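Local coordinates for chitin deacetylase 1 (PDB 5ZNT), which removes N-acetyl groups from the N-acetylglucosamine residues of chitin, releasing acetate and leaving chitosan, as a zinc-dependent carbohydrate esterase of family 4, at residues Asn178-Pro183 with Asp255-Gln260; Arg4-Asp9 with Thr203-Val208; Thr171-Leu176 with Met213-Arg218. All blocks are in the same frame, centred on the assembly; numbering follows the deposited sequence.

Contact 1. Residues Asn178-Pro183 with Asp255-Gln260. Unlike the reference sequence in segment 178-183: P180 (reference Arg), W182 (reference Cys).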
# COMPACT_ATOMS: atom_id res chain seq x y z
N ASN A 178 -10.63 3.78 -18.39
CA ASN A 178 -11.54 4.87 -18.04
C ASN A 178 -12.97 4.35 -18.06
O ASN A 178 -13.47 3.97 -19.14
CB ASN A 178 -11.36 6.05 -18.97
CG ASN A 178 -10.03 6.72 -18.79
OD1 ASN A 178 -9.77 7.32 -17.74
ND2 ASN A 178 -9.16 6.61 -19.79
N PRO A 179 -13.65 4.29 -16.92
CA PRO A 179 -13.10 4.74 -15.63
C PRO A 179 -12.11 3.73 -15.01
O PRO A 179 -12.07 2.58 -15.45
CB PRO A 179 -14.34 4.91 -14.76
CG PRO A 179 -15.31 3.91 -15.30
CD PRO A 179 -15.03 3.79 -16.79
N PRO A 180 -11.31 4.18 -14.04
CA PRO A 180 -10.45 3.24 -13.29
C PRO A 180 -11.29 2.34 -12.39
O PRO A 180 -12.51 2.50 -12.28
CB PRO A 180 -9.55 4.17 -12.47
CG PRO A 180 -10.38 5.42 -12.28
CD PRO A 180 -11.14 5.57 -13.59
N LEU A 181 -10.63 1.39 -11.74
CA LEU A 181 -11.32 0.32 -11.02
C LEU A 181 -11.32 0.57 -9.52
O LEU A 181 -10.34 1.08 -8.96
CB LEU A 181 -10.69 -1.04 -11.33
CG LEU A 181 -11.15 -1.79 -12.59
CD1 LEU A 181 -10.96 -0.95 -13.84
CD2 LEU A 181 -10.43 -3.13 -12.74
N TRP A 182 -12.44 0.22 -8.87
CA TRP A 182 -12.55 0.15 -7.42
C TRP A 182 -11.88 -1.14 -6.92
O TRP A 182 -11.78 -2.12 -7.68
CB TRP A 182 -14.02 0.18 -6.99
CG TRP A 182 -14.58 1.57 -6.95
CD1 TRP A 182 -15.00 2.32 -8.02
CD2 TRP A 182 -14.73 2.39 -5.79
NE1 TRP A 182 -15.42 3.57 -7.58
CE2 TRP A 182 -15.27 3.63 -6.22
CE3 TRP A 182 -14.49 2.20 -4.42
CZ2 TRP A 182 -15.55 4.67 -5.33
CZ3 TRP A 182 -14.76 3.24 -3.54
CH2 TRP A 182 -15.29 4.45 -4.00
N PRO A 183 -11.43 -1.17 -5.67
CA PRO A 183 -10.97 -2.44 -5.09
C PRO A 183 -12.03 -3.52 -5.24
O PRO A 183 -13.22 -3.22 -5.41
CB PRO A 183 -10.73 -2.11 -3.60
CG PRO A 183 -10.45 -0.64 -3.59
CD PRO A 183 -11.28 -0.04 -4.73
N ASP A 255 -8.10 14.09 -11.92
CA ASP A 255 -9.35 14.38 -12.63
C ASP A 255 -9.96 13.13 -13.23
O ASP A 255 -11.19 12.96 -13.21
CB ASP A 255 -9.12 15.44 -13.72
CG ASP A 255 -8.81 16.80 -13.16
OD1 ASP A 255 -9.15 17.09 -11.99
OD2 ASP A 255 -8.19 17.60 -13.89
N ARG A 256 -9.12 12.23 -13.77
CA ARG A 256 -9.63 10.97 -14.31
C ARG A 256 -10.47 10.23 -13.28
O ARG A 256 -11.53 9.69 -13.59
CB ARG A 256 -8.46 10.09 -14.79
CG ARG A 256 -7.81 10.49 -16.13
CD ARG A 256 -6.82 9.42 -16.63
NE ARG A 256 -7.39 8.08 -16.47
CZ ARG A 256 -6.97 7.18 -15.58
NH1 ARG A 256 -5.95 7.47 -14.76
NH2 ARG A 256 -7.58 6.00 -15.50
N HIS A 257 -10.01 10.21 -12.02
CA HIS A 257 -10.79 9.53 -10.99
C HIS A 257 -11.95 10.40 -10.52
O HIS A 257 -13.10 9.94 -10.44
CB HIS A 257 -9.87 9.15 -9.82
CG HIS A 257 -8.93 8.03 -10.12
ND1 HIS A 257 -8.94 6.84 -9.42
CD2 HIS A 257 -7.94 7.91 -11.04
CE1 HIS A 257 -8.02 6.03 -9.91
NE2 HIS A 257 -7.39 6.66 -10.89
N TYR A 258 -11.65 11.66 -10.18
CA TYR A 258 -12.64 12.52 -9.55
C TYR A 258 -13.83 12.80 -10.46
O TYR A 258 -14.96 12.92 -9.97
CB TYR A 258 -11.97 13.83 -9.15
CG TYR A 258 -12.82 14.80 -8.38
CD1 TYR A 258 -13.06 14.62 -7.02
CD2 TYR A 258 -13.35 15.93 -9.00
CE1 TYR A 258 -13.82 15.53 -6.30
CE2 TYR A 258 -14.13 16.85 -8.29
CZ TYR A 258 -14.35 16.64 -6.94
OH TYR A 258 -15.10 17.52 -6.21
N GLU A 259 -13.60 12.89 -11.77
CA GLU A 259 -14.65 13.20 -12.73
C GLU A 259 -15.35 11.96 -13.26
O GLU A 259 -16.29 12.10 -14.05
CB GLU A 259 -14.11 14.01 -13.92
CG GLU A 259 -13.21 15.21 -13.58
CD GLU A 259 -13.94 16.47 -13.13
OE1 GLU A 259 -15.11 16.37 -12.71
OE2 GLU A 259 -13.31 17.56 -13.16
N GLN A 260 -14.93 10.75 -12.88
CA GLN A 260 -15.63 9.56 -13.35
C GLN A 260 -16.31 8.84 -12.19
O GLN A 260 -17.32 9.31 -11.66
CB GLN A 260 -14.69 8.62 -14.11
CG GLN A 260 -14.12 9.27 -15.37
CD GLN A 260 -13.30 8.35 -16.25
OE1 GLN A 260 -13.85 7.55 -17.02
NE2 GLN A 260 -11.97 8.48 -16.17
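OD1 of N178 accepts two sound hydrogen bonds, from NE of R256 at 2.8 Å and from NE2 of Q260 at 2.9 Å, and a weak third from NH2 of R256. The donors belong to the C-terminal end of helix 243-258 and the turn after it; the acceptor begins an irregular, proline-rich loop between strands 173-174 and 184-185 in the CE4 (NodB-type) deacetylase domain, a deformed beta/alpha barrel in this family. The R256 chain bends at chi3 (44°), which turns NE toward N178 OD1; that oxygen lies near the guanidinium plane, at its edge, while the asparagine amide is turned 74° from it. NH2 also bonds the carbonyl of S177, a second grip on the loop, while NH1 is held by OD1 of N253 on the helix. The Q260 amide is secured from within its own segment: NE2 bonds to the carbonyl O of R256 as well as to N178. Its OE1 lies against P179, 3.2 Å from CA; a cis peptide bond precedes this proline. Next to this polar cluster P180 packs on the H257 ring at the helix end. Its CG stands over the centre of the imidazole, 3.4 Å from the ring centroid and 8° off the normal, a CH-pi contact. ND1 of H257 hydrogen-bonds the carbonyl of A263, and P180 CB comes to 3.5 Å from H257 CE1.

Contact 2. Residues Arg4-Asp9 with Thr203-Val208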
# COMPACT_ATOMS: atom_id res chain seq x y z
N ARG A 4 -12.24 -22.60 -10.49
CA ARG A 4 -12.09 -21.34 -11.03
C ARG A 4 -13.19 -20.51 -10.44
O ARG A 4 -14.29 -20.89 -10.46
CB ARG A 4 -12.35 -21.51 -12.46
CG ARG A 4 -11.60 -20.62 -13.34
CD ARG A 4 -11.01 -21.39 -14.47
NE ARG A 4 -9.97 -20.57 -15.04
CZ ARG A 4 -8.72 -20.95 -15.22
NH1 ARG A 4 -8.36 -22.18 -14.93
NH2 ARG A 4 -7.85 -20.11 -15.75
N ALA A 5 -12.85 -19.37 -9.90
CA ALA A 5 -13.85 -18.48 -9.33
C ALA A 5 -14.82 -18.04 -10.43
O ALA A 5 -14.40 -17.80 -11.57
CB ALA A 5 -13.19 -17.26 -8.68
N PRO A 6 -16.11 -17.94 -10.13
CA PRO A 6 -17.07 -17.54 -11.14
C PRO A 6 -17.06 -16.04 -11.34
O PRO A 6 -16.49 -15.30 -10.52
CB PRO A 6 -18.41 -18.01 -10.55
CG PRO A 6 -18.20 -17.94 -9.09
CD PRO A 6 -16.75 -18.30 -8.86
N PRO A 7 -17.68 -15.55 -12.41
CA PRO A 7 -17.82 -14.10 -12.57
C PRO A 7 -18.62 -13.53 -11.42
O PRO A 7 -19.43 -14.22 -10.80
CB PRO A 7 -18.58 -13.95 -13.90
CG PRO A 7 -18.44 -15.27 -14.59
CD PRO A 7 -18.34 -16.29 -13.51
N CYS A 8 -18.37 -12.25 -11.13
CA CYS A 8 -19.09 -11.54 -10.08
C CYS A 8 -20.58 -11.84 -10.13
O CYS A 8 -21.21 -11.73 -11.18
CB CYS A 8 -18.87 -10.03 -10.23
SG CYS A 8 -19.86 -9.06 -9.07
N ASP A 9 -21.13 -12.25 -8.99
CA ASP A 9 -22.57 -12.44 -8.80
C ASP A 9 -23.00 -11.51 -7.67
O ASP A 9 -22.84 -11.85 -6.50
CB ASP A 9 -22.90 -13.90 -8.49
CG ASP A 9 -24.39 -14.15 -8.32
OD1 ASP A 9 -25.19 -13.20 -8.54
OD2 ASP A 9 -24.75 -15.29 -7.95
N THR A 203 -6.66 -17.52 -9.98
CA THR A 203 -7.83 -17.93 -10.74
C THR A 203 -8.94 -18.50 -9.89
O THR A 203 -10.10 -18.45 -10.31
CB THR A 203 -7.46 -19.00 -11.78
OG1 THR A 203 -6.85 -20.11 -11.11
CG2 THR A 203 -6.51 -18.44 -12.80
N ARG A 204 -8.63 -19.03 -8.70
CA ARG A 204 -9.64 -19.59 -7.83
C ARG A 204 -10.19 -18.52 -6.89
O ARG A 204 -9.73 -17.37 -6.88
CB ARG A 204 -9.08 -20.79 -7.07
CG ARG A 204 -8.53 -21.89 -7.96
CD ARG A 204 -8.27 -23.18 -7.19
NE ARG A 204 -7.22 -23.00 -6.19
CZ ARG A 204 -5.92 -23.15 -6.43
NH1 ARG A 204 -5.50 -23.49 -7.65
NH2 ARG A 204 -5.03 -22.96 -5.46
N SER A 205 -11.17 -18.91 -6.08
CA SER A 205 -11.77 -18.02 -5.10
C SER A 205 -10.86 -17.92 -3.87
O SER A 205 -10.41 -18.95 -3.34
CB SER A 205 -13.15 -18.52 -4.67
OG SER A 205 -14.04 -18.49 -5.77
N HIS A 206 -10.62 -16.70 -3.42
CA HIS A 206 -9.80 -16.44 -2.25
C HIS A 206 -10.46 -15.34 -1.45
O HIS A 206 -10.88 -14.32 -2.02
CB HIS A 206 -8.38 -16.02 -2.64
CG HIS A 206 -7.64 -17.02 -3.49
ND1 HIS A 206 -7.04 -18.15 -2.96
CD2 HIS A 206 -7.37 -17.04 -4.81
CE1 HIS A 206 -6.45 -18.82 -3.93
NE2 HIS A 206 -6.63 -18.17 -5.06
N ALA A 207 -10.55 -15.53 -0.13
CA ALA A 207 -11.18 -14.57 0.77
C ALA A 207 -10.19 -13.46 1.14
O ALA A 207 -9.79 -13.29 2.29
CB ALA A 207 -11.70 -15.27 2.02
N VAL A 208 -9.80 -12.69 0.12
CA VAL A 208 -8.77 -11.66 0.23
C VAL A 208 -9.24 -10.45 -0.56
O VAL A 208 -9.74 -10.60 -1.68
CB VAL A 208 -7.41 -12.14 -0.31
CG1 VAL A 208 -6.34 -11.05 -0.13
CG2 VAL A 208 -6.96 -13.46 0.37
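A5 and T203 supply the hydrogen bond that joins the two segments: N-H of A5 donates to O of T203, with 2.9 Å from A5 N to T203 O and an angle of 165° at the hydrogen. The same carbonyl oxygen also receives a CA-H...O contact from R4, its CA lying 3.6 Å from T203 O, so one acceptor meets two consecutive residues of the N-terminal segment. The CA atoms of R4 and R204 are 4.4 Å apart, and the chains draw apart beyond P6 and S205. Side-chain packing falls on either side of this backbone link. On one, the guanidinium of R4 spreads over T203, whose CB lies 4.1 Å above the plane and over its centre, and whose methyl CG2 comes within 3.6 Å of R4 NH2. With T203 OG1 between the backbone N and the carbonyl carbon (chi1 57°), CG2 is the branch that meets the guanidinium face. The contact is of the surface, and it pins the irregular N-terminal arm, which precedes strand 38-45, to the loop leading from strand 184-185 into strand 209-214. Farther along the arm C8 is closed onto C20 by a disulfide. On the other side, the methyl CB of A5 points toward the loop and sits 3.3 Å from OG of S205, with the backbone carbonyl carbon of R204 also close. The ring of P6 reaches the same hydroxyl more distantly, through CD. Polar partners from neighbouring parts of the chain fix the loop: OG of S205 is hydrogen-bonded to the carbonyl O of Y187, while OD1 of N155, from helix 154-163, takes hydrogen bonds from the backbone N of both T203 and R204 and from NE2 of H206.

Contact 3. Residues Thr171-Leu176 with Met213-Arg218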
# COMPACT_ATOMS: atom_id res chain seq x y z
N THR A 171 -0.86 -5.92 -5.04
CA THR A 171 0.17 -6.31 -6.00
C THR A 171 -0.34 -6.36 -7.43
O THR A 171 0.44 -6.18 -8.37
CB THR A 171 0.73 -7.69 -5.62
OG1 THR A 171 1.10 -7.71 -4.24
CG2 THR A 171 1.92 -8.06 -6.49
N ILE A 172 -1.64 -6.57 -7.62
CA ILE A 172 -2.20 -6.77 -8.96
C ILE A 172 -2.40 -5.41 -9.62
O ILE A 172 -3.01 -4.51 -9.04
CB ILE A 172 -3.52 -7.55 -8.86
CG1 ILE A 172 -3.21 -8.97 -8.38
CG2 ILE A 172 -4.25 -7.54 -10.24
CD1 ILE A 172 -4.46 -9.77 -8.07
N THR A 173 -1.86 -5.25 -10.82
CA THR A 173 -2.01 -4.02 -11.59
C THR A 173 -3.20 -4.14 -12.55
O THR A 173 -3.42 -5.19 -13.14
CB THR A 173 -0.73 -3.72 -12.36
OG1 THR A 173 0.36 -3.50 -11.43
CG2 THR A 173 -0.91 -2.52 -13.20
N ALA A 174 -3.97 -3.05 -12.67
CA ALA A 174 -5.03 -3.01 -13.68
C ALA A 174 -4.61 -2.09 -14.80
O ALA A 174 -4.18 -0.96 -14.53
CB ALA A 174 -6.36 -2.54 -13.08
N PRO A 175 -4.69 -2.51 -16.06
CA PRO A 175 -4.26 -1.62 -17.14
C PRO A 175 -5.06 -0.33 -17.14
O PRO A 175 -6.22 -0.30 -16.71
CB PRO A 175 -4.53 -2.45 -18.42
CG PRO A 175 -5.54 -3.43 -18.04
CD PRO A 175 -5.27 -3.76 -16.57
N LEU A 176 -4.41 0.74 -17.58
CA LEU A 176 -5.03 2.05 -17.74
C LEU A 176 -6.39 1.90 -18.40
O LEU A 176 -6.52 1.29 -19.47
CB LEU A 176 -4.13 2.95 -18.58
CG LEU A 176 -4.68 4.35 -18.85
CD1 LEU A 176 -4.90 5.11 -17.55
CD2 LEU A 176 -3.81 5.14 -19.80
N MET A 213 -4.09 -1.88 -8.23
CA MET A 213 -3.18 -0.79 -8.58
C MET A 213 -3.53 -0.36 -10.00
O MET A 213 -3.03 -0.92 -10.98
CB MET A 213 -1.72 -1.23 -8.45
CG MET A 213 -1.33 -1.65 -7.01
SD MET A 213 0.37 -2.32 -6.89
CE MET A 213 1.36 -0.86 -7.13
N ASN A 214 -4.40 0.65 -10.11
CA ASN A 214 -4.73 1.22 -11.41
C ASN A 214 -3.51 1.91 -12.00
O ASN A 214 -2.89 2.75 -11.34
CB ASN A 214 -5.86 2.24 -11.29
CG ASN A 214 -7.19 1.59 -10.99
OD1 ASN A 214 -7.79 0.97 -11.87
ND2 ASN A 214 -7.66 1.75 -9.76
N GLU A 215 -3.18 1.59 -13.25
CA GLU A 215 -2.14 2.35 -13.92
C GLU A 215 -2.57 3.80 -14.07
O GLU A 215 -3.75 4.11 -14.22
CB GLU A 215 -1.85 1.77 -15.30
CG GLU A 215 -1.13 0.43 -15.28
CD GLU A 215 -0.74 -0.00 -16.68
OE1 GLU A 215 -1.49 0.32 -17.63
OE2 GLU A 215 0.30 -0.66 -16.83
N LEU A 216 -1.60 4.70 -14.00
CA LEU A 216 -1.85 6.10 -14.23
C LEU A 216 -1.52 6.44 -15.68
O LEU A 216 -0.71 5.77 -16.32
CB LEU A 216 -1.03 6.97 -13.27
CG LEU A 216 -1.61 7.27 -11.86
CD1 LEU A 216 -2.27 6.10 -11.21
CD2 LEU A 216 -0.52 7.82 -10.94
N ASP A 217 -2.18 7.48 -16.20
CA ASP A 217 -2.01 7.95 -17.57
C ASP A 217 -0.83 8.92 -17.60
O ASP A 217 -0.87 9.98 -16.99
CB ASP A 217 -3.31 8.61 -18.05
CG ASP A 217 -3.25 9.11 -19.50
OD1 ASP A 217 -2.20 9.01 -20.18
OD2 ASP A 217 -4.29 9.60 -19.97
N ARG A 218 0.24 8.53 -18.28
CA ARG A 218 1.44 9.34 -18.28
C ARG A 218 1.51 10.30 -19.47
O ARG A 218 2.53 10.98 -19.64
CB ARG A 218 2.67 8.44 -18.30
CG ARG A 218 2.69 7.69 -19.61
CD ARG A 218 4.02 7.20 -19.95
NE ARG A 218 4.25 5.91 -19.33
CZ ARG A 218 5.26 5.13 -19.65
NH1 ARG A 218 6.13 5.52 -20.58
NH2 ARG A 218 5.41 3.95 -19.03
O HOH W 1 -7.15 1.01 -14.33
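A parallel beta ladder pairs the short strand 173-174 with the end of strand 209-214, in the mixed sheet of the deacetylase domain; T173 pairs with M213 and A174 with N214. Three backbone bonds run across it: M213 N to I172 O at 3.0 Å, A174 N to M213 O at 2.9 Å, and E215 N to A174 O at 3.0 Å. Past the strands, the extended E215 side chain sets OE1 to accept the N-H of L176 at 3.0 Å, on its anti side and 23° out of the carboxylate plane; E215 CG packs 3.6 Å from CG2 of T173. A water bonded to P175 O also lies close to N214 OD1, itself the partner of L181 N. Farther on, L176, whose CG is anti to its backbone N (chi1 179°), lays both CD1 and CD2 3.9 Å from CB of D217. At the opposite end SD of M213 passes near CA of T171; the M213 side chain is about 10 Å from the bound zinc ion. OE2 of E215 is hydrogen-bonded to NE2 of H195; with both oxygens partnered, the buried carboxylate is consistent with a charged group if the histidine is the donor.

How the contacts relate
From the N terminus the chain passes through 4-9, then 171-176, 178-183, 203-208, 213-218 and 255-260. Contact 2 closes the longest loop, bringing the N-terminal arm to the loop before strand 209-214. Contact 3 closes the shortest, between strands 173-174 and 209-214, and contact 1 ties the loop just after strand 173-174 to the end of helix 243-258. All three pairs cross and none nests. Contacts 1 and 3 touch: L181 N probably hydrogen-bonds N214 OD1, and R256 packs against L176 and D217, joining the segments that follow the two strands to the end of helix 243-258. Contact 2 stands apart, about 8 Å from each at the nearest atoms.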